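Long-range contacts in peptidoglycan D,D-transpeptidase FtsI (Yersinia pestis, PDB 6SYN), which probably cross-links peptidoglycan as a D,D-transpeptidase of the septal cell-wall machinery, and is a class B penicillin-binding protein targeted by beta-lactams: residues Tyr456-Ala464 with Tyr486-Phe495; Ala202-Asn213 with Pro469-Pro480. All blocks are in the same frame, centred on the assembly; numbering follows the deposited sequence.

Contact 1 of 2, residues Tyr456-Ala464 with Tyr486-Phe495; sequences YLAYTAGVA and YGGAVSAPVF. With CB9 ((2R,4S)-2-[(1R)-1-{[(2S)-2-carboxy-2-phenylacetyl]amino}-2-oxoethyl]-5,5-dimethyl-1,3-thiazolidine-4-carboxylic acid), chain D.
Ala458 CB packs against the start of the 486-495 segment, near the carbonyl of Tyr486. The Tyr486 ring turns away to the bound CB9, offering one face to the ligand's methyl CAB, 3.8 Å above the ring plane and displaced toward the rim. Gly487, the first residue of the short helix, brings backbone rather than side chain against the strand: its CA makes a C-H...O contact of 3.1 Å with Tyr459 O. Val490 follows, its CG1 packing 3.8 Å from Ala458 CB. Ser491 supplies the polar link. Its OG donates to Ala458 O over 2.6 Å, approaching from above the carbonyl plane rather than along a lone pair. Next comes Ala492, whose N sits near Thr460 OG1 without bonding to it; that N joins Ser491 N in donating to Gly487 O, while Thr460 OG1 turns back to Tyr459 O (2.8 Å). With its CG anti to the backbone N (chi1 180°), Phe495 reaches to the strand. Its CB meets Thr460 CG2 at 3.4 Å, the two side chains crossing at about a right angle, and the ring extends along the strand until Gly462 O lies in its plane, at the edge. Helical turns 487-490 and the start of helix 492-505, packed on a face of the antiparallel sheet, are characteristic of the penicillin-binding transpeptidase domain; Tyr486, the N-cap of the first, lines the beta-lactam pocket.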
# COMPACT_ATOMS: atom_id res chain seq x y z
N TYR A 456 -15.24 -5.68 7.05
CA TYR A 456 -14.08 -5.35 7.92
C TYR A 456 -12.81 -5.08 7.12
O TYR A 456 -12.64 -5.61 6.01
CB TYR A 456 -13.87 -6.47 8.94
CG TYR A 456 -15.13 -6.88 9.67
CD1 TYR A 456 -15.62 -6.13 10.72
CD2 TYR A 456 -15.83 -8.02 9.30
CE1 TYR A 456 -16.78 -6.49 11.39
CE2 TYR A 456 -16.99 -8.40 9.96
CZ TYR A 456 -17.46 -7.64 11.01
OH TYR A 456 -18.60 -8.01 11.67
N LEU A 457 -11.95 -4.22 7.69
CA LEU A 457 -10.53 -4.03 7.30
C LEU A 457 -9.65 -4.84 8.26
O LEU A 457 -9.48 -4.41 9.41
CB LEU A 457 -10.17 -2.55 7.40
CG LEU A 457 -10.97 -1.61 6.51
CD1 LEU A 457 -10.71 -0.16 6.90
CD2 LEU A 457 -10.65 -1.84 5.05
N ALA A 458 -9.12 -5.98 7.79
CA ALA A 458 -8.16 -6.82 8.54
C ALA A 458 -6.79 -6.13 8.49
O ALA A 458 -6.20 -6.04 7.40
CB ALA A 458 -8.11 -8.22 7.99
N TYR A 459 -6.34 -5.64 9.65
CA TYR A 459 -5.10 -4.86 9.85
C TYR A 459 -4.06 -5.69 10.61
O TYR A 459 -4.41 -6.40 11.56
CB TYR A 459 -5.36 -3.63 10.71
CG TYR A 459 -5.87 -2.39 10.01
CD1 TYR A 459 -5.01 -1.60 9.27
CD2 TYR A 459 -7.18 -1.97 10.16
CE1 TYR A 459 -5.45 -0.43 8.67
CE2 TYR A 459 -7.63 -0.81 9.56
CZ TYR A 459 -6.76 -0.03 8.82
OH TYR A 459 -7.20 1.11 8.22
N THR A 460 -2.79 -5.54 10.23
CA THR A 460 -1.62 -5.83 11.10
C THR A 460 -0.51 -4.85 10.71
O THR A 460 -0.10 -4.83 9.54
CB THR A 460 -1.22 -7.31 11.03
OG1 THR A 460 -2.19 -8.04 11.78
CG2 THR A 460 0.16 -7.58 11.61
N ALA A 461 -0.11 -4.01 11.67
CA ALA A 461 1.00 -3.04 11.55
C ALA A 461 2.05 -3.41 12.59
O ALA A 461 1.68 -4.03 13.61
CB ALA A 461 0.48 -1.64 11.76
N GLY A 462 3.31 -3.06 12.35
CA GLY A 462 4.37 -3.32 13.34
C GLY A 462 5.76 -3.00 12.83
O GLY A 462 5.91 -2.43 11.73
N VAL A 463 6.74 -3.41 13.64
CA VAL A 463 8.15 -2.96 13.59
C VAL A 463 9.01 -4.18 13.93
O VAL A 463 8.50 -5.06 14.65
CB VAL A 463 8.31 -1.78 14.56
CG1 VAL A 463 9.30 -2.04 15.69
CG2 VAL A 463 8.64 -0.49 13.83
N ALA A 464 10.23 -4.26 13.40
CA ALA A 464 11.16 -5.39 13.65
C ALA A 464 12.57 -5.03 13.19
O ALA A 464 12.74 -4.17 12.33
CB ALA A 464 10.68 -6.64 12.96
N TYR A 486 -10.75 -11.17 11.29
CA TYR A 486 -9.85 -10.47 12.25
C TYR A 486 -8.48 -10.23 11.61
O TYR A 486 -8.00 -11.12 10.88
CB TYR A 486 -9.57 -11.30 13.51
CG TYR A 486 -10.66 -11.33 14.55
CD1 TYR A 486 -11.94 -10.87 14.30
CD2 TYR A 486 -10.41 -11.88 15.80
CE1 TYR A 486 -12.93 -10.92 15.26
CE2 TYR A 486 -11.39 -11.95 16.77
CZ TYR A 486 -12.66 -11.46 16.50
OH TYR A 486 -13.64 -11.52 17.45
N GLY A 487 -7.85 -9.09 11.92
CA GLY A 487 -6.46 -8.78 11.54
C GLY A 487 -5.50 -9.86 12.02
O GLY A 487 -4.59 -10.23 11.25
N GLY A 488 -5.72 -10.36 13.24
CA GLY A 488 -4.89 -11.40 13.89
C GLY A 488 -4.92 -12.72 13.12
O GLY A 488 -3.94 -13.48 13.21
N ALA A 489 -6.01 -12.96 12.39
CA ALA A 489 -6.31 -14.23 11.70
C ALA A 489 -5.96 -14.14 10.20
O ALA A 489 -5.64 -15.19 9.62
CB ALA A 489 -7.77 -14.56 11.90
N VAL A 490 -6.03 -12.94 9.61
CA VAL A 490 -6.00 -12.72 8.13
C VAL A 490 -4.74 -11.94 7.72
O VAL A 490 -4.14 -12.32 6.70
CB VAL A 490 -7.28 -12.01 7.66
CG1 VAL A 490 -7.15 -11.49 6.23
CG2 VAL A 490 -8.50 -12.91 7.79
N SER A 491 -4.38 -10.89 8.46
CA SER A 491 -3.25 -9.98 8.12
C SER A 491 -1.98 -10.33 8.92
O SER A 491 -0.88 -10.28 8.32
CB SER A 491 -3.65 -8.54 8.28
OG SER A 491 -4.72 -8.22 7.41
N ALA A 492 -2.11 -10.67 10.21
CA ALA A 492 -0.99 -11.13 11.07
C ALA A 492 -0.09 -12.12 10.33
O ALA A 492 1.12 -11.92 10.28
CB ALA A 492 -1.51 -11.73 12.36
N PRO A 493 -0.63 -13.20 9.72
CA PRO A 493 0.22 -14.19 9.06
C PRO A 493 0.98 -13.61 7.86
O PRO A 493 2.13 -13.95 7.69
CB PRO A 493 -0.73 -15.32 8.62
CG PRO A 493 -2.12 -14.70 8.65
CD PRO A 493 -2.05 -13.56 9.64
N VAL A 494 0.32 -12.76 7.07
CA VAL A 494 0.91 -12.08 5.88
C VAL A 494 2.03 -11.14 6.36
O VAL A 494 3.05 -11.05 5.66
CB VAL A 494 -0.14 -11.33 5.05
CG1 VAL A 494 0.49 -10.60 3.87
CG2 VAL A 494 -1.24 -12.25 4.56
N PHE A 495 1.83 -10.47 7.50
CA PHE A 495 2.87 -9.62 8.14
C PHE A 495 4.09 -10.48 8.46
O PHE A 495 5.22 -10.08 8.13
CB PHE A 495 2.34 -8.93 9.40
CG PHE A 495 3.36 -8.05 10.08
CD1 PHE A 495 4.43 -8.61 10.78
CD2 PHE A 495 3.26 -6.67 10.03
CE1 PHE A 495 5.36 -7.80 11.41
CE2 PHE A 495 4.20 -5.87 10.67
CZ PHE A 495 5.25 -6.43 11.35
C CB9 D . -9.86 -2.82 17.10
N CB9 D . -12.14 -3.86 17.18
O CB9 D . -9.74 -2.94 15.90
CA CB9 D . -10.95 -3.46 17.94
CB CB9 D . -10.36 -4.60 18.82
CAA CB9 D . -9.93 -8.22 18.78
CAB CB9 D . -11.58 -7.76 16.96
OAD CB9 D . -8.48 -7.82 15.85
OAE CB9 D . -16.78 -3.15 16.69
OAF CB9 D . -13.34 -2.15 17.97
OAG CB9 D . -7.24 -6.54 17.09
OAH CB9 D . -15.14 -2.17 15.74
CAJ CB9 D . -15.01 -7.91 15.41
CAK CB9 D . -15.17 -7.73 16.77
CAL CB9 D . -14.73 -6.83 14.61
CAM CB9 D . -15.04 -6.46 17.32
CAN CB9 D . -14.59 -5.56 15.16
NAP CB9 D . -9.17 -5.24 18.23
SAQ CB9 D . -11.52 -5.98 19.04
CAR CB9 D . -8.32 -6.92 16.67
CAS CB9 D . -15.60 -3.02 16.46
CAT CB9 D . -13.30 -3.26 17.45
CAU CB9 D . -14.72 -5.37 16.53
CAX CB9 D . -9.57 -6.21 17.20
CAY CB9 D . -14.63 -3.99 17.17
CAZ CB9 D . -10.59 -7.14 17.93

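Contact 2 of 2, residues Ala202-Asn213 with Pro469-Pro480; sequences AESGTAVLVDVN and PRFALVVVINDP
Asn478 O is gripped by two successive amides, Ser204 N at 3.3 Å, in the carbonyl plane and on a lone pair, and Glu203 N through a weak, strongly bent bond. Two residues facing one make this a classic beta bulge at the start of strand 204-211. The Asn478 side chain adds a weak bond from ND2 to Ser204 OG, while its OD1 accepts from Lys445. Glu203, extended beyond CG, runs past that amide with its carboxylate turned 60° from the amide plane. Its OE1 comes within 4.2 Å of Asp479 OD2, a like-charge approach probably eased by the salt bridge of OD2 to Arg455; Asp479 OD1 accepts from Gln481 NE2. Beyond the bulge the strands pair in regular antiparallel register, with bonds such as Val474 N to Val208 O (2.8 Å). In the five-stranded sheet of the transpeptidase domain 471-478 is the central strand and 204-211 its neighbour, so that a strand from early in the domain lies beside one from near its end. Leu209 and Leu473 sit on the face covered by helix 492-505; a trans chi1 (-176°) swings Leu209 CD1 to within 3.9 Å of Leu473 CB. On the other face, against which helix 370-381 packs, Thr206 CG2 and Val476 CG1 lie side by side 3.7 Å apart, pointing the same way, and Thr206 touches Pro370. At the far end Val212 N donates to Arg470 O (2.9 Å) from above the carbonyl plane. Asp211 OD1 uses its anti lone pair to accept Asn213 N, closing an Asx turn. A water in the guanidinium plane accepts from Arg470 NE at 2.7 Å and also lies close to Asp211 OD1 and Arg470 O.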
# COMPACT_ATOMS: atom_id res chain seq x y z
N ALA A 202 -10.87 -11.08 -0.80
CA ALA A 202 -10.89 -9.68 -0.34
C ALA A 202 -11.14 -8.76 -1.54
O ALA A 202 -10.77 -9.13 -2.67
CB ALA A 202 -9.59 -9.35 0.35
N GLU A 203 -11.76 -7.61 -1.30
CA GLU A 203 -11.95 -6.53 -2.30
C GLU A 203 -10.58 -6.05 -2.77
O GLU A 203 -10.39 -5.88 -3.99
CB GLU A 203 -12.76 -5.37 -1.71
CG GLU A 203 -13.19 -4.35 -2.74
CD GLU A 203 -13.92 -3.15 -2.17
OE1 GLU A 203 -14.66 -3.32 -1.17
OE2 GLU A 203 -13.75 -2.04 -2.71
N SER A 204 -9.66 -5.85 -1.83
CA SER A 204 -8.27 -5.40 -2.09
C SER A 204 -7.40 -5.65 -0.86
O SER A 204 -7.93 -6.08 0.19
CB SER A 204 -8.24 -3.95 -2.53
OG SER A 204 -8.08 -3.06 -1.43
N GLY A 205 -6.11 -5.40 -1.01
CA GLY A 205 -5.14 -5.32 0.09
C GLY A 205 -4.07 -4.32 -0.28
O GLY A 205 -3.98 -3.96 -1.46
N THR A 206 -3.31 -3.85 0.71
CA THR A 206 -2.08 -3.07 0.47
C THR A 206 -1.11 -3.36 1.62
O THR A 206 -1.57 -3.53 2.77
CB THR A 206 -2.37 -1.59 0.17
OG1 THR A 206 -1.38 -0.77 0.79
CG2 THR A 206 -3.74 -1.14 0.62
N ALA A 207 0.17 -3.49 1.27
CA ALA A 207 1.31 -3.65 2.20
C ALA A 207 2.29 -2.51 1.94
O ALA A 207 2.66 -2.32 0.76
CB ALA A 207 1.96 -4.99 2.01
N VAL A 208 2.65 -1.75 2.98
CA VAL A 208 3.70 -0.70 2.91
C VAL A 208 4.82 -1.09 3.88
O VAL A 208 4.51 -1.40 5.05
CB VAL A 208 3.14 0.70 3.20
CG1 VAL A 208 4.21 1.77 3.11
CG2 VAL A 208 1.98 1.04 2.28
N LEU A 209 6.06 -1.08 3.38
CA LEU A 209 7.31 -1.35 4.14
C LEU A 209 8.20 -0.10 4.09
O LEU A 209 8.57 0.32 2.98
CB LEU A 209 8.03 -2.54 3.50
CG LEU A 209 9.29 -3.01 4.23
CD1 LEU A 209 8.93 -3.79 5.48
CD2 LEU A 209 10.15 -3.84 3.30
N VAL A 210 8.54 0.45 5.26
CA VAL A 210 9.31 1.72 5.39
C VAL A 210 10.57 1.45 6.23
O VAL A 210 10.46 0.76 7.26
CB VAL A 210 8.45 2.83 6.01
CG1 VAL A 210 9.23 4.14 6.15
CG2 VAL A 210 7.17 3.05 5.21
N ASP A 211 11.70 1.99 5.78
CA ASP A 211 12.96 2.06 6.54
C ASP A 211 12.74 2.99 7.73
O ASP A 211 12.33 4.15 7.52
CB ASP A 211 14.11 2.55 5.66
CG ASP A 211 15.48 2.15 6.17
OD1 ASP A 211 15.80 2.49 7.33
OD2 ASP A 211 16.21 1.49 5.41
N VAL A 212 13.01 2.50 8.94
CA VAL A 212 12.77 3.21 10.23
C VAL A 212 13.69 4.43 10.34
O VAL A 212 13.27 5.44 10.95
CB VAL A 212 12.95 2.20 11.38
CG1 VAL A 212 13.01 2.88 12.74
CG2 VAL A 212 11.85 1.14 11.36
N ASN A 213 14.89 4.37 9.76
CA ASN A 213 15.99 5.35 9.99
C ASN A 213 16.08 6.39 8.87
O ASN A 213 16.59 7.49 9.16
CB ASN A 213 17.34 4.64 10.15
CG ASN A 213 17.40 3.74 11.36
OD1 ASN A 213 17.86 2.61 11.27
ND2 ASN A 213 16.94 4.24 12.50
N PRO A 469 14.59 -1.70 15.95
CA PRO A 469 13.77 -1.74 14.74
C PRO A 469 14.50 -1.14 13.53
O PRO A 469 15.14 -0.12 13.67
CB PRO A 469 12.55 -0.87 15.08
CG PRO A 469 12.47 -0.92 16.59
CD PRO A 469 13.90 -1.03 17.06
N ARG A 470 14.37 -1.81 12.39
CA ARG A 470 14.94 -1.38 11.09
C ARG A 470 13.80 -1.12 10.10
O ARG A 470 13.92 -0.18 9.29
CB ARG A 470 15.92 -2.45 10.59
CG ARG A 470 17.26 -2.42 11.31
CD ARG A 470 18.11 -1.24 10.88
NE ARG A 470 18.36 -1.28 9.44
CZ ARG A 470 19.35 -1.96 8.86
NH1 ARG A 470 20.21 -2.65 9.58
NH2 ARG A 470 19.47 -1.94 7.54
N PHE A 471 12.72 -1.90 10.19
CA PHE A 471 11.62 -1.91 9.18
C PHE A 471 10.27 -1.77 9.88
O PHE A 471 9.94 -2.58 10.76
CB PHE A 471 11.69 -3.20 8.36
CG PHE A 471 13.08 -3.50 7.88
CD1 PHE A 471 13.70 -2.67 6.96
CD2 PHE A 471 13.78 -4.59 8.37
CE1 PHE A 471 14.99 -2.94 6.52
CE2 PHE A 471 15.07 -4.86 7.92
CZ PHE A 471 15.67 -4.03 7.00
N ALA A 472 9.53 -0.74 9.48
CA ALA A 472 8.08 -0.60 9.74
C ALA A 472 7.35 -1.28 8.59
O ALA A 472 7.76 -1.08 7.43
CB ALA A 472 7.71 0.85 9.89
N LEU A 473 6.34 -2.10 8.91
CA LEU A 473 5.46 -2.76 7.92
C LEU A 473 4.00 -2.56 8.34
O LEU A 473 3.70 -2.75 9.53
CB LEU A 473 5.81 -4.25 7.83
CG LEU A 473 4.93 -5.09 6.91
CD1 LEU A 473 4.91 -4.52 5.49
CD2 LEU A 473 5.40 -6.53 6.89
N VAL A 474 3.15 -2.16 7.39
CA VAL A 474 1.66 -2.18 7.50
C VAL A 474 1.13 -3.16 6.45
O VAL A 474 1.66 -3.20 5.32
CB VAL A 474 1.06 -0.77 7.32
CG1 VAL A 474 -0.46 -0.82 7.18
CG2 VAL A 474 1.46 0.17 8.44
N VAL A 475 0.12 -3.94 6.84
CA VAL A 475 -0.70 -4.84 5.98
C VAL A 475 -2.17 -4.62 6.36
O VAL A 475 -2.50 -4.78 7.55
CB VAL A 475 -0.25 -6.31 6.15
CG1 VAL A 475 -1.05 -7.27 5.28
CG2 VAL A 475 1.24 -6.46 5.88
N VAL A 476 -2.99 -4.20 5.39
CA VAL A 476 -4.47 -4.07 5.51
C VAL A 476 -5.11 -4.91 4.39
O VAL A 476 -4.76 -4.69 3.22
CB VAL A 476 -4.93 -2.59 5.45
CG1 VAL A 476 -4.49 -1.88 4.18
CG2 VAL A 476 -6.44 -2.45 5.64
N ILE A 477 -5.96 -5.87 4.75
CA ILE A 477 -6.85 -6.62 3.81
C ILE A 477 -8.23 -5.97 3.91
O ILE A 477 -8.84 -6.00 5.00
CB ILE A 477 -6.93 -8.13 4.12
CG1 ILE A 477 -5.55 -8.79 4.21
CG2 ILE A 477 -7.82 -8.83 3.10
CD1 ILE A 477 -4.77 -8.82 2.92
N ASN A 478 -8.71 -5.42 2.79
CA ASN A 478 -10.00 -4.69 2.72
C ASN A 478 -11.08 -5.68 2.28
O ASN A 478 -11.00 -6.19 1.14
CB ASN A 478 -9.84 -3.44 1.85
CG ASN A 478 -11.14 -2.91 1.30
OD1 ASN A 478 -12.08 -2.65 2.05
ND2 ASN A 478 -11.20 -2.74 -0.02
N ASP A 479 -12.00 -5.99 3.21
CA ASP A 479 -13.26 -6.76 3.05
C ASP A 479 -12.99 -8.24 2.75
O ASP A 479 -13.49 -8.77 1.75
CB ASP A 479 -14.19 -6.13 2.01
CG ASP A 479 -15.62 -6.62 2.10
OD1 ASP A 479 -15.95 -7.29 3.09
OD2 ASP A 479 -16.40 -6.32 1.19
N PRO A 480 -12.28 -8.97 3.64
CA PRO A 480 -12.16 -10.42 3.53
C PRO A 480 -13.52 -11.11 3.68
O PRO A 480 -14.19 -10.84 4.66
CB PRO A 480 -11.20 -10.82 4.67
CG PRO A 480 -11.25 -9.66 5.64
CD PRO A 480 -11.57 -8.44 4.81
O HOH W 1 16.40 0.49 8.94

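Overall arrangement
Contacts 1 and 2 share one sheet, their centres 8 Å apart: contact 2 pairs two of its strands, and contact 1 lays the 486-495 segment on the next strand. Strand 455-464 of contact 1 runs beside strand 471-478 of contact 2, and the two are joined by probable hydrogen bonds, Ala458 O to Ile477 N at 2.7 Å and Thr460 N to Val475 O at 2.8 Å. Ser491 OG also packs 3.3 Å from Ile477 CG1. Phe495 and Leu473 touch where helix 492-505 covers both strands. Only contact 1 reaches CB9, through Tyr456 and Tyr486; in contact 2 the Pro480 side chain stays about 10 Å from the ligand.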